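Local structure of putative retaining b-glycosidase (Saccharophagus degradans, 5A95) at residues G293-D298 / I304-D309; P108-K113 / D117-H122; A281-P286 / Q321-S326; S88-L93 / D124-W129. The protein hydrolyses beta-glucans, probably mixed-linkage beta-1,3-1,4-glucans, as a presumed retaining glycoside hydrolase of family 5, subfamily 26. The protein carries 1 engineered substitution. All coordinates share one frame; numbering follows the deposited sequence.

Contact 1: residues G293-D298 / I304-D309; sequences GWVQPD and IPVKDD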
loop_
_atom_site.group_PDB
_atom_site.type_symbol
_atom_site.label_atom_id
_atom_site.label_comp_id
_atom_site.label_asym_id
_atom_site.label_seq_id
_atom_site.Cartn_x
_atom_site.Cartn_y
_atom_site.Cartn_z
ATOM N N GLY A 293 26.523 -21.397 7.462
ATOM C CA GLY A 293 27.641 -21.103 8.341
ATOM C C GLY A 293 27.319 -21.388 9.792
ATOM O O GLY A 293 26.207 -21.754 10.104
ATOM N N TRP A 294 28.314 -21.216 10.661
ATOM C CA TRP A 294 28.121 -21.482 12.068
ATOM C C TRP A 294 29.091 -20.702 12.919
ATOM O O TRP A 294 30.089 -20.188 12.435
ATOM C CB TRP A 294 28.299 -22.978 12.405
ATOM C CG TRP A 294 29.743 -23.400 12.591
ATOM C CD1 TRP A 294 30.414 -23.492 13.795
ATOM C CD2 TRP A 294 30.717 -23.751 11.586
ATOM N NE1 TRP A 294 31.718 -23.887 13.587
ATOM C CE2 TRP A 294 31.926 -24.064 12.247
ATOM C CE3 TRP A 294 30.675 -23.859 10.188
ATOM C CZ2 TRP A 294 33.071 -24.463 11.550
ATOM C CZ3 TRP A 294 31.805 -24.260 9.518
ATOM C CH2 TRP A 294 32.990 -24.564 10.194
ATOM N N VAL A 295 28.765 -20.650 14.202
ATOM C CA VAL A 295 29.694 -20.239 15.247
ATOM C C VAL A 295 29.540 -21.194 16.429
ATOM O O VAL A 295 28.489 -21.761 16.654
ATOM C CB VAL A 295 29.470 -18.756 15.651
ATOM C CG1 VAL A 295 28.074 -18.541 16.217
ATOM C CG2 VAL A 295 30.548 -18.244 16.633
ATOM N N GLN A 296 30.608 -21.325 17.211
ATOM C CA GLN A 296 30.575 -22.068 18.459
ATOM C C GLN A 296 29.425 -21.585 19.333
ATOM O O GLN A 296 29.056 -20.410 19.286
ATOM C CB GLN A 296 31.885 -21.856 19.229
ATOM C CG GLN A 296 33.074 -22.536 18.606
ATOM C CD GLN A 296 33.022 -24.045 18.708
ATOM O OE1 GLN A 296 32.715 -24.583 19.777
ATOM N NE2 GLN A 296 33.315 -24.737 17.615
ATOM N N PRO A 297 28.875 -22.474 20.180
ATOM C CA PRO A 297 27.691 -22.077 20.937
ATOM C C PRO A 297 27.924 -20.985 21.963
ATOM O O PRO A 297 26.964 -20.339 22.358
ATOM C CB PRO A 297 27.260 -23.384 21.632
ATOM C CG PRO A 297 28.477 -24.246 21.601
ATOM C CD PRO A 297 29.193 -23.911 20.330
ATOM N N ASP A 298 29.177 -20.792 22.352
ATOM C CA ASP A 298 29.584 -19.753 23.289
ATOM C C ASP A 298 30.317 -18.624 22.574
ATOM O O ASP A 298 30.949 -17.769 23.215
ATOM C CB ASP A 298 30.453 -20.367 24.398
ATOM C CG ASP A 298 31.739 -20.971 23.880
ATOM O OD1 ASP A 298 31.935 -21.085 22.664
ATOM O OD2 ASP A 298 32.534 -21.393 24.729
ATOM N N ILE A 304 20.557 -19.494 18.035
ATOM C CA ILE A 304 19.869 -20.476 17.178
ATOM C C ILE A 304 19.443 -19.696 15.926
ATOM O O ILE A 304 18.947 -18.576 16.055
ATOM C CB ILE A 304 18.653 -21.089 17.914
ATOM C CG1 ILE A 304 19.107 -21.865 19.166
ATOM C CG2 ILE A 304 17.831 -21.998 17.022
ATOM C CD1 ILE A 304 18.001 -22.168 20.164
ATOM N N PRO A 305 19.630 -20.268 14.712
ATOM C CA PRO A 305 20.005 -21.644 14.422
ATOM C C PRO A 305 21.444 -21.842 13.946
ATOM O O PRO A 305 21.712 -22.783 13.180
ATOM C CB PRO A 305 19.040 -21.996 13.295
ATOM C CG PRO A 305 19.029 -20.751 12.466
ATOM C CD PRO A 305 19.070 -19.625 13.500
ATOM N N VAL A 306 22.382 -20.987 14.359
ATOM C CA VAL A 306 23.737 -21.007 13.826
ATOM C C VAL A 306 24.797 -21.598 14.767
ATOM O O VAL A 306 25.984 -21.578 14.432
ATOM C CB VAL A 306 24.207 -19.602 13.353
ATOM C CG1 VAL A 306 23.202 -19.045 12.350
ATOM C CG2 VAL A 306 24.405 -18.613 14.503
ATOM N N LYS A 307 24.378 -22.164 15.896
ATOM C CA LYS A 307 25.325 -22.720 16.857
ATOM C C LYS A 307 25.733 -24.127 16.469
ATOM O O LYS A 307 24.881 -24.934 16.122
ATOM C CB LYS A 307 24.724 -22.756 18.260
ATOM C CG LYS A 307 24.331 -21.415 18.860
ATOM C CD LYS A 307 23.771 -21.626 20.274
ATOM C CE LYS A 307 23.580 -20.325 21.010
ATOM N NZ LYS A 307 23.113 -20.630 22.384
ATOM N N ASP A 308 27.022 -24.417 16.546
ATOM C CA ASP A 308 27.536 -25.748 16.218
ATOM C C ASP A 308 28.937 -25.897 16.756
ATOM O O ASP A 308 29.653 -24.909 16.923
ATOM C CB ASP A 308 27.540 -25.983 14.707
ATOM C CG ASP A 308 27.738 -27.447 14.339
ATOM O OD1 ASP A 308 26.754 -28.203 14.479
ATOM O OD2 ASP A 308 28.855 -27.810 13.919
ATOM N N ASP A 309 29.347 -27.147 16.981
ATOM C CA ASP A 309 30.711 -27.441 17.421
ATOM C C ASP A 309 31.776 -27.457 16.316
ATOM O O ASP A 309 32.978 -27.583 16.606
ATOM C CB ASP A 309 30.775 -28.747 18.254
ATOM C CG ASP A 309 30.414 -30.002 17.489
ATOM O OD1 ASP A 309 30.397 -29.991 16.239
ATOM O OD2 ASP A 309 30.209 -31.039 18.154
#
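Val-295 and the residues flanking Lys-307 hold the two loop segments together through one backbone bridge. Val-295 N donates to Val-306 O at 2.9 Å, and Asp-308 N donates to Val-295 O at 3.0 Å. Two bonds from one residue to the neighbours of its partner are the pattern of a parallel bridge, here a single one. A CA-H...O contact from Lys-307 CA to Val-295 O, 3.3 Å, accompanies it.

Side chains add to the joint around the bridge. The indole of Trp-294, with CG between the backbone N and the carbonyl carbon (chi1 83°), brings CD1 to 3.5 Å from Asp-308 O, while its CB meets Asp-308 CB at 3.9 Å. Gln-296 bends at chi2, and its NE2 makes a weak bond to Asp-309 O at 3.0 Å; Glu-350 is the stronger partner of that amide. The extended chain of Lys-307 runs alongside Pro-297, its CE 3.6 Å from Pro-297 O. Val-295 CG1 packs on Val-306 CG2 at 4.1 Å.

Farther out, Asp-308 OD2 accepts from the backbone N of Gly-310 and Tyr-312, Gln-258 receives Lys-307 N, and Tyr-256 lies against Val-306. Val-306 itself touches a bound beta-D-glucopyranose, so this bridged loop, which follows barrel strand 287-289, forms part of the wall of the glycan-binding site.

Contact 2: residues P108-K113 / D117-H122; sequences PVSWRK and DVYLGH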
loop_
_atom_site.group_PDB
_atom_site.type_symbol
_atom_site.label_atom_id
_atom_site.label_comp_id
_atom_site.label_asym_id
_atom_site.label_seq_id
_atom_site.Cartn_x
_atom_site.Cartn_y
_atom_site.Cartn_z
ATOM N N PRO A 108 16.138 -3.326 2.905
ATOM C CA PRO A 108 15.223 -2.255 2.494
ATOM C C PRO A 108 15.409 -0.942 3.258
ATOM O O PRO A 108 15.251 0.137 2.690
ATOM C CB PRO A 108 13.831 -2.878 2.758
ATOM C CG PRO A 108 14.045 -4.344 2.475
ATOM C CD PRO A 108 15.438 -4.612 3.055
ATOM N N VAL A 109 15.705 -1.012 4.558
ATOM C CA VAL A 109 15.861 0.234 5.325
ATOM C C VAL A 109 17.038 1.050 4.776
ATOM O O VAL A 109 17.021 2.269 4.826
ATOM C CB VAL A 109 16.028 -0.057 6.833
ATOM C CG1 VAL A 109 17.347 -0.737 7.135
ATOM C CG2 VAL A 109 15.840 1.215 7.679
ATOM N N SER A 110 18.064 0.368 4.298
ATOM C CA SER A 110 19.280 0.987 3.735
ATOM C C SER A 110 19.031 1.546 2.328
ATOM O O SER A 110 19.520 2.633 1.990
ATOM C CB SER A 110 20.398 -0.054 3.726
ATOM O OG SER A 110 21.618 0.536 3.368
ATOM N N TRP A 111 18.271 0.808 1.526
ATOM C CA TRP A 111 17.763 1.271 0.250
ATOM C C TRP A 111 17.085 2.622 0.465
ATOM O O TRP A 111 17.341 3.583 -0.269
ATOM C CB TRP A 111 16.807 0.207 -0.312
ATOM C CG TRP A 111 16.133 0.503 -1.595
ATOM C CD1 TRP A 111 14.794 0.744 -1.779
ATOM C CD2 TRP A 111 16.706 0.482 -2.906
ATOM N NE1 TRP A 111 14.503 0.887 -3.099
ATOM C CE2 TRP A 111 15.659 0.739 -3.820
ATOM C CE3 TRP A 111 17.989 0.268 -3.399
ATOM C CZ2 TRP A 111 15.871 0.813 -5.196
ATOM C CZ3 TRP A 111 18.179 0.311 -4.771
ATOM C CH2 TRP A 111 17.147 0.598 -5.643
ATOM N N ARG A 112 16.200 2.702 1.454
ATOM C CA ARG A 112 15.517 3.967 1.732
ATOM C C ARG A 112 16.470 5.036 2.269
ATOM O O ARG A 112 16.378 6.192 1.884
ATOM C CB ARG A 112 14.345 3.760 2.698
ATOM C CG ARG A 112 13.177 3.014 2.090
ATOM C CD ARG A 112 12.016 2.905 3.051
ATOM N NE ARG A 112 12.282 2.070 4.215
ATOM C CZ ARG A 112 12.158 0.748 4.242
ATOM N NH1 ARG A 112 11.838 0.100 3.137
ATOM N NH2 ARG A 112 12.390 0.065 5.350
ATOM N N LYS A 113 17.384 4.658 3.175
ATOM C CA LYS A 113 18.246 5.641 3.822
ATOM C C LYS A 113 19.197 6.309 2.838
ATOM O O LYS A 113 19.336 7.541 2.834
ATOM C CB LYS A 113 19.013 5.002 4.987
ATOM C CG LYS A 113 19.807 6.008 5.809
ATOM C CD LYS A 113 20.410 5.399 7.060
ATOM C CE LYS A 113 21.004 6.467 7.975
ATOM N NZ LYS A 113 21.614 5.837 9.179
ATOM N N ASP A 117 18.825 6.195 -5.954
ATOM C CA ASP A 117 19.798 6.701 -6.894
ATOM C C ASP A 117 21.211 6.476 -6.378
ATOM O O ASP A 117 22.095 6.025 -7.107
ATOM C CB ASP A 117 19.619 8.213 -7.162
ATOM C CG ASP A 117 18.339 8.561 -7.916
ATOM O OD1 ASP A 117 17.594 7.656 -8.341
ATOM O OD2 ASP A 117 18.130 9.789 -8.099
ATOM N N VAL A 118 21.432 6.817 -5.113
ATOM C CA VAL A 118 22.731 6.644 -4.498
ATOM C C VAL A 118 23.082 5.158 -4.320
ATOM O O VAL A 118 24.234 4.732 -4.551
ATOM C CB VAL A 118 22.786 7.403 -3.162
ATOM C CG1 VAL A 118 23.991 7.004 -2.317
ATOM C CG2 VAL A 118 22.822 8.905 -3.444
ATOM N N TYR A 119 22.126 4.363 -3.854
ATOM C CA TYR A 119 22.407 2.944 -3.663
ATOM C C TYR A 119 22.835 2.298 -4.992
ATOM O O TYR A 119 23.813 1.535 -5.051
ATOM C CB TYR A 119 21.219 2.226 -2.999
ATOM C CG TYR A 119 21.602 1.022 -2.156
ATOM C CD1 TYR A 119 22.294 -0.047 -2.703
ATOM C CD2 TYR A 119 21.296 0.962 -0.809
ATOM C CE1 TYR A 119 22.672 -1.132 -1.938
ATOM C CE2 TYR A 119 21.691 -0.121 -0.021
ATOM C CZ TYR A 119 22.358 -1.183 -0.590
ATOM O OH TYR A 119 22.733 -2.253 0.169
ATOM N N LEU A 120 22.094 2.602 -6.061
ATOM C CA LEU A 120 22.445 2.049 -7.367
ATOM C C LEU A 120 23.850 2.491 -7.807
ATOM O O LEU A 120 24.583 1.730 -8.402
ATOM C CB LEU A 120 21.407 2.430 -8.413
ATOM C CG LEU A 120 20.040 1.770 -8.213
ATOM C CD1 LEU A 120 18.998 2.512 -9.034
ATOM C CD2 LEU A 120 20.081 0.297 -8.589
ATOM N N GLY A 121 24.219 3.730 -7.501
ATOM C CA GLY A 121 25.570 4.178 -7.807
ATOM C C GLY A 121 26.626 3.342 -7.100
ATOM O O GLY A 121 27.719 3.110 -7.647
ATOM N N HIS A 122 26.323 2.890 -5.881
ATOM C CA HIS A 122 27.256 2.004 -5.159
ATOM C C HIS A 122 27.260 0.587 -5.727
ATOM O O HIS A 122 28.306 -0.058 -5.773
ATOM C CB HIS A 122 26.991 2.012 -3.666
ATOM C CG HIS A 122 27.274 3.329 -3.024
ATOM N ND1 HIS A 122 28.534 3.891 -3.019
ATOM C CD2 HIS A 122 26.470 4.207 -2.378
ATOM C CE1 HIS A 122 28.493 5.053 -2.387
ATOM N NE2 HIS A 122 27.259 5.269 -1.987
#
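Tyr-119 OH, at the end of a ring whose edge runs beside Ser-110, is gripped from two sources: Asp-75 OD2 by a hydrogen bond and Thr-76 N by a weak one. Ser-110 OG bonds to OD1 of the same carboxylate, so Asp-75 ties the two helices together although no hydrogen bond passes directly between the segments 108-113 and 117-122.

The tyrosine ring approaches helix 108-114 edge first. Its CE2 sits 3.5 Å from Ser-110 OG, which lies near the ring plane, and Ser-110 O is also in that plane, 3.7 Å from Tyr-119 CD2. The same CD2 comes to 3.7 Å from Trp-111 CA. With CG anti to the backbone N (chi1 178°), Trp-111 carries its six-membered ring to the near side of helix 116-133: CE3 meets Tyr-119 CB at 3.8 Å and CH2 meets Leu-120 CG at 4.0 Å. The two aromatic planes are inclined at 51°. The segment axes make an angle of 109° and pass within 8.9 Å, close enough for single side chains to fill the space between.

Phe-167 and Trp-141 both pair edge-to-face with Trp-111, burying the indole beyond this contact. With an alanine here, Tyr-119 CB and Leu-120 CG are likely to lose their partner, opening a gap between the helices. Trp-31 of the second subunit packs on Val-109 and Ser-110. The chemistry is therefore split: Trp-111 makes apolar contact with Tyr-119 CB and Leu-120, while Asp-75 satisfies both buried hydroxyls and fixes where the tyrosine's end sits; any hindrance to ring turning comes from packing at CD2 and CE2.

Contact 3: residues A281-P286 / Q321-S326; sequences AADTYP and QKKGVS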
loop_
_atom_site.group_PDB
_atom_site.type_symbol
_atom_site.label_atom_id
_atom_site.label_comp_id
_atom_site.label_asym_id
_atom_site.label_seq_id
_atom_site.Cartn_x
_atom_site.Cartn_y
_atom_site.Cartn_z
ATOM N N ALA A 281 15.828 -30.657 -4.361
ATOM C CA ALA A 281 15.569 -29.707 -5.451
ATOM C C ALA A 281 16.687 -29.713 -6.475
ATOM O O ALA A 281 16.436 -29.506 -7.669
ATOM C CB ALA A 281 15.338 -28.314 -4.893
ATOM N N ALA A 282 17.911 -29.959 -6.018
ATOM C CA ALA A 282 19.089 -29.919 -6.886
ATOM C C ALA A 282 19.122 -31.059 -7.905
ATOM O O ALA A 282 19.937 -31.029 -8.827
ATOM C CB ALA A 282 20.345 -29.926 -6.033
ATOM N N ASP A 283 18.245 -32.048 -7.749
ATOM C CA ASP A 283 18.113 -33.113 -8.744
ATOM C C ASP A 283 17.444 -32.583 -10.012
ATOM O O ASP A 283 17.598 -33.156 -11.075
ATOM C CB ASP A 283 17.244 -34.258 -8.198
ATOM C CG ASP A 283 17.826 -34.937 -6.971
ATOM O OD1 ASP A 283 19.026 -34.816 -6.731
ATOM O OD2 ASP A 283 17.048 -35.607 -6.238
ATOM N N THR A 284 16.697 -31.484 -9.900
ATOM C CA THR A 284 15.864 -30.958 -10.979
ATOM C C THR A 284 16.182 -29.531 -11.398
ATOM O O THR A 284 16.067 -29.177 -12.575
ATOM C CB THR A 284 14.370 -31.104 -10.610
ATOM O OG1 THR A 284 14.111 -32.459 -10.264
ATOM C CG2 THR A 284 13.476 -30.683 -11.747
ATOM N N TYR A 285 16.579 -28.711 -10.428
ATOM C CA TYR A 285 16.830 -27.296 -10.612
ATOM C C TYR A 285 18.174 -26.954 -9.991
ATOM O O TYR A 285 18.609 -27.626 -9.072
ATOM C CB TYR A 285 15.766 -26.450 -9.874
ATOM C CG TYR A 285 14.357 -26.856 -10.182
ATOM C CD1 TYR A 285 13.731 -26.504 -11.389
ATOM C CD2 TYR A 285 13.627 -27.622 -9.290
ATOM C CE1 TYR A 285 12.425 -26.898 -11.663
ATOM C CE2 TYR A 285 12.340 -28.040 -9.572
ATOM C CZ TYR A 285 11.731 -27.654 -10.744
ATOM O OH TYR A 285 10.457 -28.077 -11.031
ATOM N N PRO A 286 18.803 -25.877 -10.450
ATOM C CA PRO A 286 19.988 -25.406 -9.728
ATOM C C PRO A 286 19.581 -24.827 -8.371
ATOM O O PRO A 286 18.534 -24.176 -8.253
ATOM C CB PRO A 286 20.564 -24.306 -10.621
ATOM C CG PRO A 286 19.758 -24.323 -11.889
ATOM C CD PRO A 286 18.451 -25.002 -11.578
ATOM N N GLN A 321 28.744 -30.762 -2.116
ATOM C CA GLN A 321 29.644 -31.180 -3.204
ATOM C C GLN A 321 29.074 -32.400 -3.912
ATOM O O GLN A 321 29.149 -32.470 -5.134
ATOM C CB GLN A 321 31.109 -31.375 -2.690
ATOM C CG GLN A 321 31.780 -30.014 -2.357
ATOM C CD GLN A 321 33.258 -30.029 -1.906
ATOM O OE1 GLN A 321 33.766 -31.033 -1.363
ATOM N NE2 GLN A 321 33.942 -28.863 -2.071
ATOM N N LYS A 322 28.463 -33.328 -3.171
ATOM C CA LYS A 322 27.780 -34.484 -3.761
ATOM C C LYS A 322 26.638 -34.069 -4.695
ATOM O O LYS A 322 26.454 -34.654 -5.759
ATOM C CB LYS A 322 27.223 -35.411 -2.670
ATOM C CG LYS A 322 26.487 -36.597 -3.252
ATOM C CD LYS A 322 26.161 -37.635 -2.213
ATOM C CE LYS A 322 25.583 -38.862 -2.911
ATOM N NZ LYS A 322 25.120 -39.885 -1.947
ATOM N N LYS A 323 25.876 -33.070 -4.272
ATOM C CA LYS A 323 24.691 -32.603 -4.974
ATOM C C LYS A 323 25.031 -31.566 -6.057
ATOM O O LYS A 323 24.179 -31.268 -6.866
ATOM C CB LYS A 323 23.657 -32.006 -3.971
ATOM C CG LYS A 323 23.198 -32.883 -2.787
ATOM C CD LYS A 323 22.425 -34.115 -3.201
ATOM C CE LYS A 323 21.100 -33.776 -3.876
ATOM N NZ LYS A 323 20.228 -34.971 -4.008
ATOM N N GLY A 324 26.259 -31.034 -6.065
ATOM C CA GLY A 324 26.657 -29.952 -6.949
ATOM C C GLY A 324 26.059 -28.596 -6.640
ATOM O O GLY A 324 25.969 -27.756 -7.532
ATOM N N VAL A 325 25.699 -28.373 -5.373
ATOM C CA VAL A 325 25.012 -27.174 -4.899
ATOM C C VAL A 325 25.990 -26.002 -4.794
ATOM O O VAL A 325 27.105 -26.148 -4.312
ATOM C CB VAL A 325 24.311 -27.499 -3.564
ATOM C CG1 VAL A 325 23.850 -26.247 -2.843
ATOM C CG2 VAL A 325 23.102 -28.411 -3.833
ATOM N N SER A 326 25.545 -24.833 -5.265
ATOM C CA SER A 326 26.286 -23.582 -5.132
ATOM C C SER A 326 26.059 -22.969 -3.751
ATOM O O SER A 326 25.106 -23.334 -3.055
ATOM C CB SER A 326 25.803 -22.627 -6.204
ATOM O OG SER A 326 26.176 -23.034 -7.510
HETATM O O HOH W 1 22.255 -32.952 -7.796
#
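Ala-282 and Lys-323 mark the closest backbone approach, CA to CA 6.5 Å, where a turn with helical angles at 281-283 faces the end of helix 312-323, closed by a Schellman motif with Gly-324 at positive phi (71°) as its C-prime residue.

Ala-282 points its CB toward the helix end, meeting Val-325 CG2 at 3.8 Å and Lys-323 O at 4.1 Å. Just beside this apolar patch a water bridges the backbones of the two segments, donating to Lys-323 O at 2.7 Å and weakly to Ala-282 O at 3.2 Å; Asn-56 ND2 also bonds to Ala-282 O.

Lys-323 does not extend outward. Its chain bends twice (chi2 and chi3 both -65°), folding NZ back to Asp-283 OD1 at 3.0 Å in a salt bridge. The ammonium meets that oxygen on its syn side, 22° out of the carboxylate plane. Asp-275 forms a second salt bridge to the same NZ, while Val-287 on the neighbouring strand receives both Ala-282 and Val-325.

The salt bridge and the water thus lie beside a small apolar contact. Placed between two carboxylates, the lysine is likely to be kept protonated, and its positive charge probably offsets their mutual repulsion where the helix ends.

Contact 4: residues S88-L93 / D124-W129; sequences SLFEEL and DEAVRW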
loop_
_atom_site.group_PDB
_atom_site.type_symbol
_atom_site.label_atom_id
_atom_site.label_comp_id
_atom_site.label_asym_id
_atom_site.label_seq_id
_atom_site.Cartn_x
_atom_site.Cartn_y
_atom_site.Cartn_z
ATOM N N SER A 88 39.238 -2.930 -2.100
ATOM C CA SER A 88 40.172 -3.849 -1.443
ATOM C C SER A 88 39.445 -5.046 -0.825
ATOM O O SER A 88 40.024 -6.122 -0.693
ATOM C CB SER A 88 40.977 -3.129 -0.363
ATOM O OG SER A 88 40.138 -2.613 0.661
ATOM N N LEU A 89 38.176 -4.860 -0.442
ATOM C CA LEU A 89 37.379 -5.960 0.091
ATOM C C LEU A 89 37.160 -7.046 -0.989
ATOM O O LEU A 89 37.323 -8.248 -0.730
ATOM C CB LEU A 89 36.035 -5.415 0.576
ATOM C CG LEU A 89 34.994 -6.424 1.054
ATOM C CD1 LEU A 89 35.557 -7.343 2.116
ATOM C CD2 LEU A 89 33.739 -5.679 1.507
ATOM N N PHE A 90 36.783 -6.623 -2.197
ATOM C CA PHE A 90 36.551 -7.568 -3.295
ATOM C C PHE A 90 37.858 -8.236 -3.706
ATOM O O PHE A 90 37.889 -9.446 -3.983
ATOM C CB PHE A 90 35.914 -6.868 -4.499
ATOM C CG PHE A 90 34.433 -6.572 -4.340
ATOM C CD1 PHE A 90 33.906 -6.092 -3.154
ATOM C CD2 PHE A 90 33.605 -6.731 -5.418
ATOM C CE1 PHE A 90 32.534 -5.819 -3.027
ATOM C CE2 PHE A 90 32.245 -6.458 -5.312
ATOM C CZ PHE A 90 31.719 -5.989 -4.129
ATOM N N GLU A 91 38.934 -7.450 -3.750
ATOM C CA GLU A 91 40.246 -7.983 -4.128
ATOM C C GLU A 91 40.720 -9.055 -3.141
ATOM O O GLU A 91 41.237 -10.102 -3.549
ATOM C CB GLU A 91 41.288 -6.864 -4.174
ATOM C CG GLU A 91 41.042 -5.870 -5.289
ATOM C CD GLU A 91 42.028 -4.706 -5.266
ATOM O OE1 GLU A 91 42.050 -3.897 -4.298
ATOM O OE2 GLU A 91 42.768 -4.600 -6.239
ATOM N N GLU A 92 40.545 -8.798 -1.847
ATOM C CA GLU A 92 40.946 -9.779 -0.838
ATOM C C GLU A 92 40.206 -11.102 -1.081
ATOM O O GLU A 92 40.774 -12.185 -1.064
ATOM C CB GLU A 92 40.623 -9.251 0.543
ATOM C CG GLU A 92 40.741 -10.284 1.661
ATOM C CD GLU A 92 42.155 -10.764 1.945
ATOM O OE1 GLU A 92 43.133 -10.179 1.418
ATOM O OE2 GLU A 92 42.283 -11.696 2.751
ATOM N N LEU A 93 38.910 -10.998 -1.302
ATOM C CA LEU A 93 38.103 -12.182 -1.487
ATOM C C LEU A 93 38.474 -12.972 -2.739
ATOM O O LEU A 93 38.602 -14.208 -2.697
ATOM C CB LEU A 93 36.625 -11.798 -1.504
ATOM C CG LEU A 93 36.081 -11.439 -0.128
ATOM C CD1 LEU A 93 34.729 -10.727 -0.231
ATOM C CD2 LEU A 93 35.963 -12.708 0.721
ATOM N N ASP A 124 26.872 -0.051 -8.802
ATOM C CA ASP A 124 27.729 0.105 -9.981
ATOM C C ASP A 124 29.208 -0.102 -9.632
ATOM O O ASP A 124 29.941 -0.672 -10.419
ATOM C CB ASP A 124 27.607 1.505 -10.559
ATOM C CG ASP A 124 26.295 1.781 -11.270
ATOM O OD1 ASP A 124 25.404 0.903 -11.405
ATOM O OD2 ASP A 124 26.173 2.956 -11.695
ATOM N N GLU A 125 29.625 0.420 -8.484
ATOM C CA GLU A 125 31.007 0.235 -8.027
ATOM C C GLU A 125 31.316 -1.245 -7.867
ATOM O O GLU A 125 32.347 -1.729 -8.328
ATOM C CB GLU A 125 31.268 0.978 -6.716
ATOM C CG GLU A 125 31.165 2.488 -6.845
ATOM C CD GLU A 125 31.001 3.235 -5.527
ATOM O OE1 GLU A 125 30.578 2.657 -4.501
ATOM O OE2 GLU A 125 31.282 4.453 -5.520
ATOM N N ALA A 126 30.402 -1.958 -7.198
ATOM C CA ALA A 126 30.570 -3.398 -7.036
ATOM C C ALA A 126 30.635 -4.149 -8.361
ATOM O O ALA A 126 31.396 -5.107 -8.493
ATOM C CB ALA A 126 29.445 -3.958 -6.176
ATOM N N VAL A 127 29.803 -3.751 -9.319
ATOM C CA VAL A 127 29.809 -4.367 -10.637
ATOM C C VAL A 127 31.193 -4.198 -11.262
ATOM O O VAL A 127 31.775 -5.145 -11.784
ATOM C CB VAL A 127 28.698 -3.789 -11.558
ATOM C CG1 VAL A 127 28.845 -4.291 -12.978
ATOM C CG2 VAL A 127 27.322 -4.167 -11.016
ATOM N N ARG A 128 31.729 -2.979 -11.224
ATOM C CA ARG A 128 33.029 -2.731 -11.809
ATOM C C ARG A 128 34.122 -3.532 -11.099
ATOM O O ARG A 128 34.980 -4.141 -11.740
ATOM C CB ARG A 128 33.354 -1.244 -11.762
ATOM C CG ARG A 128 32.544 -0.439 -12.762
ATOM C CD ARG A 128 33.084 0.980 -12.907
ATOM N NE ARG A 128 32.759 1.766 -11.715
ATOM C CZ ARG A 128 31.610 2.420 -11.524
ATOM N NH1 ARG A 128 30.672 2.428 -12.463
ATOM N NH2 ARG A 128 31.403 3.090 -10.394
ATOM N N TRP A 129 34.075 -3.528 -9.777
ATOM C CA TRP A 129 35.071 -4.268 -8.997
ATOM C C TRP A 129 35.017 -5.758 -9.306
ATOM O O TRP A 129 36.044 -6.404 -9.537
ATOM C CB TRP A 129 34.856 -4.058 -7.504
ATOM C CG TRP A 129 34.988 -2.668 -7.021
ATOM C CD1 TRP A 129 35.668 -1.635 -7.606
ATOM C CD2 TRP A 129 34.435 -2.147 -5.809
ATOM N NE1 TRP A 129 35.532 -0.510 -6.853
ATOM C CE2 TRP A 129 34.791 -0.792 -5.736
ATOM C CE3 TRP A 129 33.668 -2.698 -4.785
ATOM C CZ2 TRP A 129 34.402 0.016 -4.679
ATOM C CZ3 TRP A 129 33.274 -1.897 -3.738
ATOM C CH2 TRP A 129 33.632 -0.554 -3.697
#
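Two neighbouring helices of the layer surrounding the beta barrel, 87-96 and 116-133, meet here through Phe-90, which reaches across to Ala-126 and Trp-129. The aromatic pair is T-shaped, the edge of the indole directed at the face of the phenyl ring, with planes at 77° and six-membered ring centroids 5.0 Å apart. Trp-129 CE3 stands 3.6 Å above the Phe-90 plane, over the ring centre, and almost equally far from CD1 and CE1.

Trp-129 CB comes over the same face, 3.6 Å from Phe-90 CD2. Ala-126 approaches obliquely from that side too, its CB 3.7 Å from Phe-90 CZ and its O 3.6 Å from Phe-90 CE2. The indole is placed by its own helix: a low second torsion (chi2 -23°) lays one face over Glu-125 O, 3.1 Å from the ring plane and offset toward the rim, and leaves the edge for Phe-90.

Beneath the helices, Ile-102 and Leu-137 of the barrel strands also touch Phe-90. Replacing the phenyl by a leucine would probably leave the indole edge of Trp-129 without an aromatic face to meet. Such interlocking of adjacent helices over the strands is the outer packing of a (beta/alpha)8 barrel, the fold of family 5 glycoside hydrolases.

Overall arrangement
Contacts 4 and 2 come first along the chain, contact 2 falling between the two segments of contact 4; contact 1 later falls between those of contact 3 in the same way. Contacts 2 and 4 share helix 116-133, with centres about 17 Å apart, and hold it against helices 108-114 and 87-96. Contacts 1 and 3 have centres about 25 Å apart; contact 3 joins the loop before strand 287-289 to the end of helix 312-323, and contact 1 lies in the loop between that strand and that helix. Contacts 2 and 3 lie on opposite sides of the chain's centre, about 33 Å apart. Of the four, only contact 1 contributes a residue, Val-306, to the glycan pocket.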